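Local coordinates for Alr3699 protein (Nostoc sp., PDB 4XSR) that belongs to the GT-B clan of glycosyltransferases and holds uridine-5'-diphosphate-glucose in the cleft between its two Rossmann-like domains, at residues Ile100-Gln105 / Leu122-His127; Asn157-Gln162 / Thr175-Asn180; Thr236-Gly241 / Lys268-Arg273. All coordinates share one frame; numbering follows the deposited sequence.

Interaction 1 of 3, residues Ile100-Gln105 / Leu122-His127; sequences IYANTQ and LVYHLH. With UPG (uridine-5'-diphosphate-glucose), chain J.
A beta-alpha-beta unit of the N-terminal Rossmann-like sheet brings strand I100-A102 beside strand L122-L126, and just past the strand ends N103 meets H127. The strands run parallel in a regular ladder: V123 N donates to I100 O (2.9 Å), A102 N to V123 O (2.7 Å) and H125 N to A102 O (2.8 Å). I100, A102, L122 and Y124 share one face of the sheet, the one packed by helix 105-118; there L122 CD1 lies 3.6 Å from I100 CG2. The opposite face carries Y101 and V123. V123 CG1 sits over one face of the Y101 ring, displaced toward its rim, in a CH-pi contact 4.2 Å from the centroid. With CG anti to the backbone N (chi1 -165°), the Y101 ring leans forward and across to the neighbouring strand, coming rim to rim with H125. Its OH reaches the H125 edge and hydrogen-bonds ND1 at 2.7 Å. H127 NE2 donates to N103 OD1 (2.9 Å); the acceptor lies in the imidazole plane, whereas the donor stands 39° out of the carbonyl plane. D13 holds N103 ND2, so both ends of the amide are engaged. Across the H127 ring, ND1 hydrogen-bonds UPG O6' at 2.8 Å. Loops at the C-terminal ends of parallel strands that reach a ligand are characteristic of Rossmann-like domains, here the N-terminal one of a GT-B fold.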
loop_
_atom_site.group_PDB
_atom_site.type_symbol
_atom_site.label_atom_id
_atom_site.label_comp_id
_atom_site.label_asym_id
_atom_site.label_seq_id
_atom_site.Cartn_x
_atom_site.Cartn_y
_atom_site.Cartn_z
ATOM N N ILE B 100 -4.421 -7.674 15.887
ATOM C CA ILE B 100 -5.158 -7.001 14.852
ATOM C C ILE B 100 -6.078 -8.043 14.328
ATOM O O ILE B 100 -5.635 -9.155 14.029
ATOM C CB ILE B 100 -4.241 -6.541 13.701
ATOM C CG1 ILE B 100 -3.250 -5.471 14.194
ATOM C CG2 ILE B 100 -5.052 -5.996 12.537
ATOM C CD1 ILE B 100 -1.952 -5.442 13.409
ATOM N N TYR B 101 -7.352 -7.682 14.196
ATOM C CA TYR B 101 -8.401 -8.623 13.773
ATOM C C TYR B 101 -9.074 -8.036 12.574
ATOM O O TYR B 101 -9.838 -7.077 12.690
ATOM C CB TYR B 101 -9.399 -8.803 14.921
ATOM C CG TYR B 101 -10.390 -9.979 14.882
ATOM C CD1 TYR B 101 -11.449 -10.013 13.977
ATOM C CD2 TYR B 101 -10.326 -10.981 15.843
ATOM C CE1 TYR B 101 -12.379 -11.044 14.001
ATOM C CE2 TYR B 101 -11.243 -12.023 15.864
ATOM C CZ TYR B 101 -12.265 -12.053 14.941
ATOM O OH TYR B 101 -13.170 -13.101 14.962
ATOM N N ALA B 102 -8.752 -8.573 11.402
ATOM C CA ALA B 102 -9.255 -8.032 10.155
ATOM C C ALA B 102 -10.553 -8.739 9.776
ATOM O O ALA B 102 -10.577 -9.954 9.694
ATOM C CB ALA B 102 -8.215 -8.212 9.053
ATOM N N ASN B 103 -11.596 -7.956 9.493
ATOM C CA ASN B 103 -12.929 -8.467 9.225
ATOM C C ASN B 103 -13.411 -8.377 7.786
ATOM O O ASN B 103 -14.481 -8.898 7.474
ATOM C CB ASN B 103 -13.915 -7.730 10.121
ATOM C CG ASN B 103 -15.139 -8.560 10.432
ATOM O OD1 ASN B 103 -15.028 -9.629 11.013
ATOM N ND2 ASN B 103 -16.314 -8.071 10.047
ATOM N N THR B 104 -12.659 -7.695 6.920
ATOM C CA THR B 104 -12.993 -7.590 5.511
ATOM C C THR B 104 -11.710 -7.668 4.689
ATOM O O THR B 104 -10.608 -7.686 5.237
ATOM C CB THR B 104 -13.712 -6.256 5.183
ATOM O OG1 THR B 104 -12.770 -5.171 5.241
ATOM C CG2 THR B 104 -14.858 -5.963 6.182
ATOM N N GLN B 105 -11.854 -7.733 3.374
ATOM C CA GLN B 105 -10.698 -7.904 2.505
ATOM C C GLN B 105 -9.710 -6.719 2.562
ATOM O O GLN B 105 -8.512 -6.932 2.754
ATOM C CB GLN B 105 -11.144 -8.131 1.052
ATOM C CG GLN B 105 -11.503 -9.562 0.761
ATOM C CD GLN B 105 -11.909 -9.756 -0.669
ATOM O OE1 GLN B 105 -11.262 -9.237 -1.579
ATOM N NE2 GLN B 105 -12.987 -10.510 -0.888
ATOM N N LEU B 122 -1.927 -11.182 13.530
ATOM C CA LEU B 122 -3.082 -10.838 12.748
ATOM C C LEU B 122 -4.017 -12.035 12.676
ATOM O O LEU B 122 -3.564 -13.172 12.424
ATOM C CB LEU B 122 -2.645 -10.537 11.342
ATOM C CG LEU B 122 -3.770 -10.284 10.359
ATOM C CD1 LEU B 122 -4.427 -8.941 10.608
ATOM C CD2 LEU B 122 -3.189 -10.305 8.967
ATOM N N VAL B 123 -5.313 -11.753 12.854
ATOM C CA VAL B 123 -6.393 -12.693 12.561
ATOM C C VAL B 123 -7.225 -12.177 11.416
ATOM O O VAL B 123 -7.532 -11.010 11.347
ATOM C CB VAL B 123 -7.298 -12.907 13.797
ATOM C CG1 VAL B 123 -8.521 -13.721 13.430
ATOM C CG2 VAL B 123 -6.535 -13.608 14.926
ATOM N N TYR B 124 -7.608 -13.067 10.522
ATOM C CA TYR B 124 -8.492 -12.737 9.428
ATOM C C TYR B 124 -9.832 -13.483 9.625
ATOM O O TYR B 124 -9.857 -14.708 9.694
ATOM C CB TYR B 124 -7.860 -13.205 8.116
ATOM C CG TYR B 124 -8.668 -12.952 6.840
ATOM C CD1 TYR B 124 -9.434 -11.792 6.655
ATOM C CD2 TYR B 124 -8.597 -13.838 5.795
ATOM C CE1 TYR B 124 -10.142 -11.578 5.458
ATOM C CE2 TYR B 124 -9.299 -13.635 4.615
ATOM C CZ TYR B 124 -10.054 -12.514 4.449
ATOM O OH TYR B 124 -10.677 -12.348 3.250
ATOM N N HIS B 125 -10.935 -12.737 9.696
ATOM C CA HIS B 125 -12.255 -13.319 9.828
ATOM C C HIS B 125 -12.870 -13.212 8.470
ATOM O O HIS B 125 -13.095 -12.118 7.964
ATOM C CB HIS B 125 -13.091 -12.608 10.865
ATOM C CG HIS B 125 -14.281 -13.404 11.323
ATOM N ND1 HIS B 125 -14.566 -13.622 12.660
ATOM C CD2 HIS B 125 -15.236 -14.061 10.617
ATOM C CE1 HIS B 125 -15.649 -14.374 12.752
ATOM N NE2 HIS B 125 -16.078 -14.650 11.529
ATOM N N LEU B 126 -13.136 -14.379 7.886
ATOM C CA LEU B 126 -13.456 -14.511 6.506
ATOM C C LEU B 126 -14.966 -14.703 6.401
ATOM O O LEU B 126 -15.503 -15.737 6.824
ATOM C CB LEU B 126 -12.696 -15.697 5.976
ATOM C CG LEU B 126 -12.980 -16.117 4.562
ATOM C CD1 LEU B 126 -12.743 -15.002 3.567
ATOM C CD2 LEU B 126 -12.118 -17.328 4.230
ATOM N N HIS B 127 -15.638 -13.666 5.899
ATOM C CA HIS B 127 -17.091 -13.642 5.741
ATOM C C HIS B 127 -17.465 -13.849 4.301
ATOM O O HIS B 127 -18.629 -13.869 3.973
ATOM C CB HIS B 127 -17.668 -12.289 6.208
ATOM C CG HIS B 127 -17.489 -12.026 7.668
ATOM N ND1 HIS B 127 -18.305 -12.586 8.632
ATOM C CD2 HIS B 127 -16.607 -11.249 8.334
ATOM C CE1 HIS B 127 -17.927 -12.173 9.830
ATOM N NE2 HIS B 127 -16.891 -11.366 9.674
HETATM N N1 UPG J . -30.510 -6.483 7.859
HETATM C C2 UPG J . -30.916 -5.333 8.550
HETATM N N3 UPG J . -31.730 -4.480 7.945
HETATM C C4 UPG J . -32.182 -4.689 6.710
HETATM C C5 UPG J . -31.811 -5.845 6.012
HETATM C C6 UPG J . -30.949 -6.730 6.617
HETATM O O2 UPG J . -30.517 -5.076 9.723
HETATM O O4 UPG J . -32.956 -3.842 6.182
HETATM C C1C UPG J . -29.602 -7.438 8.483
HETATM C C2C UPG J . -30.174 -8.847 8.584
HETATM O O2C UPG J . -30.995 -8.969 9.766
HETATM C C3C UPG J . -28.872 -9.647 8.594
HETATM C C4C UPG J . -27.891 -8.838 7.721
HETATM O O4C UPG J . -28.459 -7.546 7.627
HETATM O O3C UPG J . -28.385 -9.699 9.937
HETATM C C5C UPG J . -27.667 -9.352 6.293
HETATM O O5C UPG J . -26.916 -10.553 6.460
HETATM P PA UPG J . -26.281 -11.375 5.259
HETATM O O1A UPG J . -25.867 -12.692 5.833
HETATM O O2A UPG J . -27.067 -11.259 4.003
HETATM O O3A UPG J . -24.879 -10.498 5.193
HETATM P PB UPG J . -23.947 -10.106 3.914
HETATM O O1B UPG J . -24.101 -8.631 3.833
HETATM O O2B UPG J . -24.224 -10.850 2.666
HETATM O O3B UPG J . -22.533 -10.417 4.645
HETATM C "C1'" UPG J . -21.529 -11.441 4.504
HETATM C "C2'" UPG J . -21.875 -12.708 3.756
HETATM C "C3'" UPG J . -23.032 -13.494 4.424
HETATM C "C4'" UPG J . -22.664 -13.798 5.881
HETATM C "C5'" UPG J . -22.154 -12.526 6.537
HETATM C "C6'" UPG J . -21.692 -12.703 7.950
HETATM O "O2'" UPG J . -22.039 -12.423 2.366
HETATM O "O3'" UPG J . -23.232 -14.722 3.699
HETATM O "O4'" UPG J . -23.786 -14.251 6.656
HETATM O "O5'" UPG J . -21.098 -11.924 5.796
HETATM O "O6'" UPG J . -20.771 -13.768 8.052
#

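Interaction 2 of 3, residues Asn157-Gln162 / Thr175-Asn180; sequences NSQASQ and TKVIYN. With UPG (uridine-5'-diphosphate-glucose), chain J.
V177 meets N157-Q162 with both its methyls: CG1 lies against the backbone of S158, 3.9 Å from S158 CA, while CG2 touches both S158 O and the Q162 amide, 3.6 Å from Q162 OE1. Q162 crosses the valine at about a right angle. Its CG stands anti to the backbone N (chi1 176°) and the chain runs extended from there, which brings the amide to T175. NE2 donates to T175 OG1 at 3.0 Å, almost in the amide plane; that hydroxyl is also hydrogen-bonded to A172 O. The contact thus fastens the first turn of helix 159-167 to edge strand 175-177, closing the beta-alpha-beta unit that begins with strand 151-156 in the parallel sheet of the N-terminal domain of this GT-B fold. S158 is the N-cap of that helix, its OG accepting from S161 N (2.9 Å) and also bonded to P295. N157 precedes the cap and packs its CA 3.6 Å from I178 O, while its carbonyl O sits at the edge of the Y179 ring, 3.2 Å from CD1. The N157 amide is gripped at both ends: S161 OG donates to OD1 at 2.6 Å in the carbonyl plane, fixing the rotation that aims ND2 at UPG O6', reached at 2.9 Å in a nearly straight bond.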
loop_
_atom_site.group_PDB
_atom_site.type_symbol
_atom_site.label_atom_id
_atom_site.label_comp_id
_atom_site.label_asym_id
_atom_site.label_seq_id
_atom_site.Cartn_x
_atom_site.Cartn_y
_atom_site.Cartn_z
ATOM N N ASN B 157 -16.618 -18.293 8.293
ATOM C CA ASN B 157 -17.973 -18.217 8.822
ATOM C C ASN B 157 -18.770 -19.492 8.533
ATOM O O ASN B 157 -19.830 -19.699 9.094
ATOM C CB ASN B 157 -18.712 -16.957 8.351
ATOM C CG ASN B 157 -18.854 -16.851 6.845
ATOM O OD1 ASN B 157 -18.381 -17.699 6.086
ATOM N ND2 ASN B 157 -19.546 -15.781 6.397
ATOM N N SER B 158 -18.208 -20.364 7.703
ATOM C CA SER B 158 -18.903 -21.521 7.244
ATOM C C SER B 158 -17.911 -22.483 6.620
ATOM O O SER B 158 -16.816 -22.091 6.248
ATOM C CB SER B 158 -19.917 -21.111 6.205
ATOM O OG SER B 158 -19.356 -21.066 4.913
ATOM N N GLN B 159 -18.296 -23.741 6.496
ATOM C CA GLN B 159 -17.464 -24.694 5.799
ATOM C C GLN B 159 -17.328 -24.333 4.376
ATOM O O GLN B 159 -16.292 -24.632 3.779
ATOM C CB GLN B 159 -17.978 -26.115 5.934
ATOM C CG GLN B 159 -17.815 -26.567 7.381
ATOM C CD GLN B 159 -18.199 -28.020 7.644
ATOM O OE1 GLN B 159 -18.594 -28.774 6.767
ATOM N NE2 GLN B 159 -18.047 -28.405 8.871
ATOM N N ALA B 160 -18.354 -23.729 3.803
ATOM C CA ALA B 160 -18.275 -23.365 2.394
ATOM C C ALA B 160 -17.239 -22.234 2.171
ATOM O O ALA B 160 -16.649 -22.138 1.108
ATOM C CB ALA B 160 -19.627 -22.927 1.858
ATOM N N SER B 161 -17.064 -21.366 3.162
ATOM C CA SER B 161 -16.081 -20.281 3.053
ATOM C C SER B 161 -14.680 -20.855 3.223
ATOM O O SER B 161 -13.776 -20.521 2.444
ATOM C CB SER B 161 -16.340 -19.212 4.101
ATOM O OG SER B 161 -17.506 -18.468 3.756
ATOM N N GLN B 162 -14.517 -21.725 4.229
ATOM C CA GLN B 162 -13.279 -22.488 4.432
ATOM C C GLN B 162 -12.841 -23.223 3.170
ATOM O O GLN B 162 -11.715 -23.124 2.715
ATOM C CB GLN B 162 -13.455 -23.460 5.557
ATOM C CG GLN B 162 -12.270 -24.389 5.819
ATOM C CD GLN B 162 -12.606 -25.418 6.895
ATOM O OE1 GLN B 162 -13.604 -26.134 6.805
ATOM N NE2 GLN B 162 -11.819 -25.458 7.926
ATOM N N THR B 175 -7.161 -22.456 9.082
ATOM C CA THR B 175 -8.617 -22.288 9.146
ATOM C C THR B 175 -9.262 -22.995 10.334
ATOM O O THR B 175 -8.836 -24.068 10.753
ATOM C CB THR B 175 -9.319 -22.703 7.836
ATOM O OG1 THR B 175 -9.204 -24.106 7.644
ATOM C CG2 THR B 175 -8.680 -22.034 6.643
ATOM N N LYS B 176 -10.246 -22.303 10.894
ATOM C CA LYS B 176 -11.198 -22.802 11.871
ATOM C C LYS B 176 -12.559 -22.198 11.485
ATOM O O LYS B 176 -12.660 -20.996 11.195
ATOM C CB LYS B 176 -10.824 -22.317 13.256
ATOM C CG LYS B 176 -11.601 -23.004 14.356
ATOM C CD LYS B 176 -11.194 -22.448 15.710
ATOM C CE LYS B 176 -12.023 -23.002 16.864
ATOM N NZ LYS B 176 -12.300 -24.453 16.720
ATOM N N VAL B 177 -13.598 -23.024 11.478
ATOM C CA VAL B 177 -14.950 -22.544 11.208
ATOM C C VAL B 177 -15.637 -22.149 12.497
ATOM O O VAL B 177 -15.670 -22.906 13.462
ATOM C CB VAL B 177 -15.781 -23.604 10.515
ATOM C CG1 VAL B 177 -17.206 -23.110 10.366
ATOM C CG2 VAL B 177 -15.214 -23.881 9.128
ATOM N N ILE B 178 -16.146 -20.927 12.529
ATOM C CA ILE B 178 -16.914 -20.435 13.664
ATOM C C ILE B 178 -18.072 -19.651 13.053
ATOM O O ILE B 178 -17.861 -18.613 12.409
ATOM C CB ILE B 178 -16.124 -19.523 14.573
ATOM C CG1 ILE B 178 -14.917 -20.257 15.161
ATOM C CG2 ILE B 178 -17.026 -19.003 15.688
ATOM C CD1 ILE B 178 -14.139 -19.450 16.188
ATOM N N TYR B 179 -19.287 -20.180 13.243
ATOM C CA TYR B 179 -20.515 -19.600 12.712
ATOM C C TYR B 179 -20.814 -18.226 13.334
ATOM O O TYR B 179 -20.275 -17.887 14.407
ATOM C CB TYR B 179 -21.671 -20.590 12.986
ATOM C CG TYR B 179 -21.613 -21.896 12.183
ATOM C CD1 TYR B 179 -21.428 -21.856 10.835
ATOM C CD2 TYR B 179 -21.789 -23.159 12.785
ATOM C CE1 TYR B 179 -21.376 -22.999 10.073
ATOM C CE2 TYR B 179 -21.754 -24.339 12.010
ATOM C CZ TYR B 179 -21.542 -24.243 10.642
ATOM O OH TYR B 179 -21.482 -25.336 9.756
ATOM N N ASN B 180 -21.671 -17.428 12.692
ATOM C CA ASN B 180 -22.166 -16.216 13.356
ATOM C C ASN B 180 -23.017 -16.575 14.574
ATOM O O ASN B 180 -23.760 -17.555 14.561
ATOM C CB ASN B 180 -23.055 -15.378 12.473
ATOM C CG ASN B 180 -22.359 -14.804 11.261
ATOM O OD1 ASN B 180 -21.312 -15.278 10.782
ATOM N ND2 ASN B 180 -22.988 -13.787 10.713
HETATM N N1 UPG J . -30.510 -6.483 7.859
HETATM C C2 UPG J . -30.916 -5.333 8.550
HETATM N N3 UPG J . -31.730 -4.480 7.945
HETATM C C4 UPG J . -32.182 -4.689 6.710
HETATM C C5 UPG J . -31.811 -5.845 6.012
HETATM C C6 UPG J . -30.949 -6.730 6.617
HETATM O O2 UPG J . -30.517 -5.076 9.723
HETATM O O4 UPG J . -32.956 -3.842 6.182
HETATM C C1C UPG J . -29.602 -7.438 8.483
HETATM C C2C UPG J . -30.174 -8.847 8.584
HETATM O O2C UPG J . -30.995 -8.969 9.766
HETATM C C3C UPG J . -28.872 -9.647 8.594
HETATM C C4C UPG J . -27.891 -8.838 7.721
HETATM O O4C UPG J . -28.459 -7.546 7.627
HETATM O O3C UPG J . -28.385 -9.699 9.937
HETATM C C5C UPG J . -27.667 -9.352 6.293
HETATM O O5C UPG J . -26.916 -10.553 6.460
HETATM P PA UPG J . -26.281 -11.375 5.259
HETATM O O1A UPG J . -25.867 -12.692 5.833
HETATM O O2A UPG J . -27.067 -11.259 4.003
HETATM O O3A UPG J . -24.879 -10.498 5.193
HETATM P PB UPG J . -23.947 -10.106 3.914
HETATM O O1B UPG J . -24.101 -8.631 3.833
HETATM O O2B UPG J . -24.224 -10.850 2.666
HETATM O O3B UPG J . -22.533 -10.417 4.645
HETATM C "C1'" UPG J . -21.529 -11.441 4.504
HETATM C "C2'" UPG J . -21.875 -12.708 3.756
HETATM C "C3'" UPG J . -23.032 -13.494 4.424
HETATM C "C4'" UPG J . -22.664 -13.798 5.881
HETATM C "C5'" UPG J . -22.154 -12.526 6.537
HETATM C "C6'" UPG J . -21.692 -12.703 7.950
HETATM O "O2'" UPG J . -22.039 -12.423 2.366
HETATM O "O3'" UPG J . -23.232 -14.722 3.699
HETATM O "O4'" UPG J . -23.786 -14.251 6.656
HETATM O "O5'" UPG J . -21.098 -11.924 5.796
HETATM O "O6'" UPG J . -20.771 -13.768 8.052
#

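Interaction 3 of 3, residues Thr236-Gly241 / Lys268-Arg273; sequences TAILVG and KFLGFR. With UPG (uridine-5'-diphosphate-glucose), chain J.
Four backbone hydrogen bonds join A237-G241 to K268-G271. K268 N donates to A237 O (3.0 Å), L239 N to K268 O (2.8 Å) and L270 N to L239 O. The last, G241 N to G271 O (3.0 Å), falls one residue later than a regular parallel ladder would put it, and its donor stands 66° out of the carbonyl plane. Where the register slips, a water bridges the strands, donating to L239 O and G241 O and accepting from G271 N at 2.9 Å. Beyond the strands, R273 grips the uracil by its backbone: R273 N donates to UPG O4 at 3.0 Å, and UPG N3 donates to R273 O at 2.8 Å. The F272 ring lies against the base, with UPG N3 3.3 Å above one face and displaced toward the rim. V240 CG1 packs on R273 CB and also approaches O4. The bent R273 side chain turns away to a salt bridge with D275. Earlier in the strands L239 and F269 lie side by side pointing the same way, L239 CD1 against F269 CE2 at 3.6 Å, with H255 stacked on the phenylalanine. Strand ends that hold the nucleotide base are typical of the C-terminal Rossmann-like domain of GT-B glycosyltransferases.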
loop_
_atom_site.group_PDB
_atom_site.type_symbol
_atom_site.label_atom_id
_atom_site.label_comp_id
_atom_site.label_asym_id
_atom_site.label_seq_id
_atom_site.Cartn_x
_atom_site.Cartn_y
_atom_site.Cartn_z
ATOM N N THR B 236 -48.106 -11.564 -1.106
ATOM C CA THR B 236 -47.313 -10.343 -1.292
ATOM C C THR B 236 -45.874 -10.486 -0.699
ATOM O O THR B 236 -45.605 -11.352 0.136
ATOM C CB THR B 236 -48.030 -9.081 -0.716
ATOM O OG1 THR B 236 -48.081 -9.132 0.718
ATOM C CG2 THR B 236 -49.451 -8.945 -1.274
ATOM N N ALA B 237 -44.963 -9.628 -1.156
ATOM C CA ALA B 237 -43.579 -9.628 -0.697
ATOM C C ALA B 237 -43.227 -8.323 -0.038
ATOM O O ALA B 237 -43.578 -7.266 -0.526
ATOM C CB ALA B 237 -42.645 -9.878 -1.864
ATOM N N ILE B 238 -42.537 -8.393 1.084
ATOM C CA ILE B 238 -41.792 -7.234 1.532
ATOM C C ILE B 238 -40.279 -7.448 1.335
ATOM O O ILE B 238 -39.700 -8.423 1.824
ATOM C CB ILE B 238 -42.132 -6.840 2.965
ATOM C CG1 ILE B 238 -41.812 -7.960 3.940
ATOM C CG2 ILE B 238 -43.617 -6.505 3.053
ATOM C CD1 ILE B 238 -41.754 -7.499 5.379
ATOM N N LEU B 239 -39.673 -6.535 0.578
ATOM C CA LEU B 239 -38.222 -6.454 0.384
ATOM C C LEU B 239 -37.644 -5.453 1.349
ATOM O O LEU B 239 -37.884 -4.246 1.216
ATOM C CB LEU B 239 -37.914 -6.019 -1.035
ATOM C CG LEU B 239 -38.592 -6.858 -2.115
ATOM C CD1 LEU B 239 -37.984 -6.585 -3.480
ATOM C CD2 LEU B 239 -38.495 -8.333 -1.781
ATOM N N VAL B 240 -36.912 -5.970 2.332
ATOM C CA VAL B 240 -36.311 -5.188 3.384
ATOM C C VAL B 240 -34.803 -5.181 3.152
ATOM O O VAL B 240 -34.196 -6.242 2.984
ATOM C CB VAL B 240 -36.606 -5.781 4.768
ATOM C CG1 VAL B 240 -36.138 -4.857 5.880
ATOM C CG2 VAL B 240 -38.098 -6.064 4.931
ATOM N N GLY B 241 -34.222 -3.981 3.171
ATOM C CA GLY B 241 -32.826 -3.751 2.798
ATOM C C GLY B 241 -32.637 -2.518 1.935
ATOM O O GLY B 241 -33.600 -1.852 1.542
ATOM N N LYS B 268 -43.616 -4.545 -1.706
ATOM C CA LYS B 268 -43.258 -3.304 -1.020
ATOM C C LYS B 268 -41.790 -3.304 -0.572
ATOM O O LYS B 268 -41.310 -4.288 -0.002
ATOM C CB LYS B 268 -44.158 -3.092 0.203
ATOM C CG LYS B 268 -45.629 -3.189 -0.148
ATOM C CD LYS B 268 -46.572 -2.839 0.996
ATOM C CE LYS B 268 -48.001 -2.816 0.461
ATOM N NZ LYS B 268 -49.013 -2.907 1.546
ATOM N N PHE B 269 -41.097 -2.197 -0.809
ATOM C CA PHE B 269 -39.758 -1.988 -0.302
ATOM C C PHE B 269 -39.854 -1.159 0.941
ATOM O O PHE B 269 -40.492 -0.131 0.904
ATOM C CB PHE B 269 -38.920 -1.183 -1.277
ATOM C CG PHE B 269 -38.647 -1.873 -2.575
ATOM C CD1 PHE B 269 -39.584 -1.868 -3.583
ATOM C CD2 PHE B 269 -37.413 -2.477 -2.800
ATOM C CE1 PHE B 269 -39.318 -2.456 -4.807
ATOM C CE2 PHE B 269 -37.139 -3.082 -4.009
ATOM C CZ PHE B 269 -38.092 -3.072 -5.020
ATOM N N LEU B 270 -39.167 -1.554 2.007
ATOM C CA LEU B 270 -39.110 -0.744 3.213
ATOM C C LEU B 270 -37.773 -0.049 3.472
ATOM O O LEU B 270 -37.606 0.611 4.501
ATOM C CB LEU B 270 -39.379 -1.634 4.423
ATOM C CG LEU B 270 -40.664 -2.431 4.414
ATOM C CD1 LEU B 270 -40.880 -3.110 5.758
ATOM C CD2 LEU B 270 -41.821 -1.518 4.063
ATOM N N GLY B 271 -36.796 -0.249 2.603
ATOM C CA GLY B 271 -35.453 0.234 2.887
ATOM C C GLY B 271 -34.797 -0.450 4.077
ATOM O O GLY B 271 -35.249 -1.482 4.548
ATOM N N PHE B 272 -33.723 0.136 4.577
ATOM C CA PHE B 272 -32.976 -0.500 5.608
ATOM C C PHE B 272 -33.685 -0.334 6.912
ATOM O O PHE B 272 -33.878 0.768 7.356
ATOM C CB PHE B 272 -31.547 0.041 5.711
ATOM C CG PHE B 272 -30.606 -0.914 6.411
ATOM C CD1 PHE B 272 -29.964 -1.930 5.697
ATOM C CD2 PHE B 272 -30.416 -0.840 7.771
ATOM C CE1 PHE B 272 -29.136 -2.832 6.339
ATOM C CE2 PHE B 272 -29.567 -1.721 8.423
ATOM C CZ PHE B 272 -28.932 -2.725 7.713
ATOM N N ARG B 273 -34.032 -1.446 7.549
ATOM C CA ARG B 273 -34.778 -1.419 8.804
ATOM C C ARG B 273 -33.960 -1.984 9.920
ATOM O O ARG B 273 -33.107 -2.825 9.699
ATOM C CB ARG B 273 -36.057 -2.208 8.647
ATOM C CG ARG B 273 -37.039 -1.584 7.666
ATOM C CD ARG B 273 -37.792 -0.428 8.322
ATOM N NE ARG B 273 -38.792 -0.887 9.281
ATOM C CZ ARG B 273 -40.119 -0.808 9.122
ATOM N NH1 ARG B 273 -40.919 -1.290 10.067
ATOM N NH2 ARG B 273 -40.663 -0.255 8.038
HETATM N N1 UPG J . -30.510 -6.483 7.859
HETATM C C2 UPG J . -30.916 -5.333 8.550
HETATM N N3 UPG J . -31.730 -4.480 7.945
HETATM C C4 UPG J . -32.182 -4.689 6.710
HETATM C C5 UPG J . -31.811 -5.845 6.012
HETATM C C6 UPG J . -30.949 -6.730 6.617
HETATM O O2 UPG J . -30.517 -5.076 9.723
HETATM O O4 UPG J . -32.956 -3.842 6.182
HETATM C C1C UPG J . -29.602 -7.438 8.483
HETATM C C2C UPG J . -30.174 -8.847 8.584
HETATM O O2C UPG J . -30.995 -8.969 9.766
HETATM C C3C UPG J . -28.872 -9.647 8.594
HETATM C C4C UPG J . -27.891 -8.838 7.721
HETATM O O4C UPG J . -28.459 -7.546 7.627
HETATM O O3C UPG J . -28.385 -9.699 9.937
HETATM C C5C UPG J . -27.667 -9.352 6.293
HETATM O O5C UPG J . -26.916 -10.553 6.460
HETATM P PA UPG J . -26.281 -11.375 5.259
HETATM O O1A UPG J . -25.867 -12.692 5.833
HETATM O O2A UPG J . -27.067 -11.259 4.003
HETATM O O3A UPG J . -24.879 -10.498 5.193
HETATM P PB UPG J . -23.947 -10.106 3.914
HETATM O O1B UPG J . -24.101 -8.631 3.833
HETATM O O2B UPG J . -24.224 -10.850 2.666
HETATM O O3B UPG J . -22.533 -10.417 4.645
HETATM C "C1'" UPG J . -21.529 -11.441 4.504
HETATM C "C2'" UPG J . -21.875 -12.708 3.756
HETATM C "C3'" UPG J . -23.032 -13.494 4.424
HETATM C "C4'" UPG J . -22.664 -13.798 5.881
HETATM C "C5'" UPG J . -22.154 -12.526 6.537
HETATM C "C6'" UPG J . -21.692 -12.703 7.950
HETATM O "O2'" UPG J . -22.039 -12.423 2.366
HETATM O "O3'" UPG J . -23.232 -14.722 3.699
HETATM O "O4'" UPG J . -23.786 -14.251 6.656
HETATM O "O5'" UPG J . -21.098 -11.924 5.796
HETATM O "O6'" UPG J . -20.771 -13.768 8.052
HETATM O O HOH W 1 -36.144 -2.174 0.598
#

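Following the chain, interaction 1 closes the beta-alpha-beta unit through helix 105-118, and interaction 2 then closes the unit of strand 151-156, helix 159-167 and strand 175-177 at the edge of the same sheet. Their loops are in series, neither nested nor crossed, yet they touch: L126 O and N157 N are 3.2 Å apart, a probable hydrogen bond, and both deliver side chains to the same ligand hydroxyl, O6' of the glucose. Interaction 3 comes later, closing the unit around helix 248-260 in the C-terminal domain. Its centre lies about 30 Å from that of interaction 1, without direct contact. UPG spans the cleft, glucose at interactions 1 and 2, uracil at interaction 3.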